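Local coordinates for protein trichothecene 3-O-acetyltransferase TRI101 (Fusarium sporotrichioides, PDB 2ZBA) that acetylates the C3 hydroxyl of trichothecene mycotoxins with acetyl-CoA as donor, a step in the biosynthesis of T-2 toxin, at residues S49-G54 / L146-N151. Sequence-based numbering, arbitrary orientation. Where two conformers were deposited one is given.
Sequences STLEEG and LLLQLN
Leu51, on one turn of helix 44-61, packs on Leu148 and Leu150 of strand 146-153 with the two backbones well apart: the closest alpha carbons, Leu51 CA and Leu150 CA, are 9.1 Å from each other. At that spacing the segments meet through side chains alone; they bury 139 Å² in all, and the contacts are between apolar leucine side chains. Leu51 projects from the helix toward the strand, its CG anti to the backbone N (chi1 178°), and this extended form delivers both methyls to the sheet. The two methyls divide the contact. Leu51 CD2 meets the end of Leu150 tip to tip, 3.9 Å from Leu150 CD2 and 4.1 Å from Leu150 CD1, touching both branches. Leu51 CD1 lies 4.1 Å from Leu148 CD2, which is also 4.4 Å from Leu51 CD2; here the two side chains run obliquely past each other, with a single branch of Leu148 engaged. These separations are ordinary van der Waals distances. Leu148 and Leu150, two residues apart on the strand, both point at the helix, whereas the intervening Gln149 points away. On that other face Gln149 NE2 donates to Asn151 OD1 at 3.0 Å, nearly straight (170° at the hydrogen) and close to the plane of the Gln149 amide; Asn151 ND2 in turn bonds to the carbonyl oxygens of Val125 and Ile158. The leucine cluster packs helix 44-61 against the mixed sheet holding strand 146-153 in the N-terminal domain of this BAHD-superfamily acyltransferase, remote from the CoA and calcium sites. That strand runs between parallel strand 92-97 and antiparallel strand 156-164, which add Leu93 and Leu159 around Leu51, while helix 170-184 contributes Leu180, touching both Leu51 and Leu148, and Cys184.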
# COMPACT_ATOMS: atom_id res chain seq x y z
N SER A 49 -0.64 -17.61 21.70
CA SER A 49 0.00 -17.11 22.92
C SER A 49 1.24 -16.27 22.63
O SER A 49 1.48 -15.24 23.27
CB SER A 49 0.36 -18.26 23.87
OG SER A 49 -0.81 -18.76 24.49
N THR A 50 2.04 -16.72 21.66
CA THR A 50 3.24 -16.02 21.23
C THR A 50 2.91 -14.64 20.64
O THR A 50 3.62 -13.67 20.90
CB THR A 50 4.01 -16.87 20.21
OG1 THR A 50 4.22 -18.17 20.76
CG2 THR A 50 5.35 -16.23 19.84
N LEU A 51 1.83 -14.55 19.87
CA LEU A 51 1.45 -13.27 19.27
C LEU A 51 0.87 -12.32 20.32
O LEU A 51 1.19 -11.13 20.33
CB LEU A 51 0.48 -13.46 18.10
CG LEU A 51 -0.06 -12.19 17.39
CD1 LEU A 51 1.06 -11.27 16.84
CD2 LEU A 51 -1.01 -12.61 16.29
N GLU A 52 0.04 -12.86 21.21
CA GLU A 52 -0.53 -12.09 22.32
C GLU A 52 0.54 -11.40 23.16
O GLU A 52 0.37 -10.25 23.57
CB GLU A 52 -1.39 -12.99 23.22
CG GLU A 52 -2.71 -13.49 22.60
CD GLU A 52 -3.37 -14.57 23.45
OE1 GLU A 52 -2.69 -15.14 24.33
OE2 GLU A 52 -4.57 -14.85 23.25
N GLU A 53 1.64 -12.12 23.39
CA GLU A 53 2.75 -11.64 24.23
C GLU A 53 3.62 -10.61 23.53
O GLU A 53 4.13 -9.68 24.17
CB GLU A 53 3.61 -12.81 24.71
CG GLU A 53 2.96 -13.64 25.80
CD GLU A 53 3.19 -13.06 27.19
OE1 GLU A 53 2.45 -12.13 27.57
N GLY A 54 3.81 -10.79 22.22
CA GLY A 54 4.45 -9.78 21.39
C GLY A 54 3.64 -8.49 21.34
O GLY A 54 4.21 -7.40 21.40
N LEU A 146 -4.44 -0.19 14.66
CA LEU A 146 -3.91 -1.47 14.19
C LEU A 146 -4.83 -2.59 14.68
O LEU A 146 -5.23 -2.61 15.84
CB LEU A 146 -2.48 -1.64 14.71
CG LEU A 146 -1.52 -2.64 14.05
CD1 LEU A 146 -1.04 -2.18 12.67
CD2 LEU A 146 -0.30 -2.90 14.96
N LEU A 147 -5.19 -3.50 13.77
CA LEU A 147 -5.97 -4.70 14.13
C LEU A 147 -5.28 -5.91 13.51
O LEU A 147 -4.68 -5.81 12.44
CB LEU A 147 -7.41 -4.63 13.60
CG LEU A 147 -8.48 -3.62 14.06
CD1 LEU A 147 -8.44 -2.37 13.20
CD2 LEU A 147 -9.86 -4.27 13.90
N LEU A 148 -5.40 -7.05 14.17
CA LEU A 148 -4.79 -8.28 13.65
C LEU A 148 -5.83 -9.38 13.59
O LEU A 148 -6.70 -9.49 14.46
CB LEU A 148 -3.59 -8.70 14.51
CG LEU A 148 -2.35 -7.79 14.50
CD1 LEU A 148 -2.44 -6.69 15.56
CD2 LEU A 148 -1.05 -8.56 14.68
N GLN A 149 -5.76 -10.19 12.53
CA GLN A 149 -6.50 -11.43 12.51
C GLN A 149 -5.58 -12.60 12.28
O GLN A 149 -4.81 -12.62 11.32
CB GLN A 149 -7.58 -11.39 11.44
CG GLN A 149 -8.45 -12.61 11.45
CD GLN A 149 -9.84 -12.26 11.07
OE1 GLN A 149 -10.38 -11.26 11.56
NE2 GLN A 149 -10.43 -13.04 10.18
N LEU A 150 -5.67 -13.59 13.17
CA LEU A 150 -4.95 -14.82 13.05
C LEU A 150 -5.95 -15.87 12.61
O LEU A 150 -6.89 -16.19 13.34
CB LEU A 150 -4.32 -15.17 14.39
CG LEU A 150 -3.10 -16.08 14.49
CD1 LEU A 150 -1.93 -15.60 13.60
CD2 LEU A 150 -2.68 -16.17 15.97
N ASN A 151 -5.79 -16.36 11.39
CA ASN A 151 -6.72 -17.33 10.82
C ASN A 151 -6.08 -18.72 10.86
O ASN A 151 -4.91 -18.86 10.49
CB ASN A 151 -7.06 -16.98 9.37
CG ASN A 151 -7.70 -15.62 9.23
OD1 ASN A 151 -8.92 -15.47 9.40
ND2 ASN A 151 -6.88 -14.60 8.89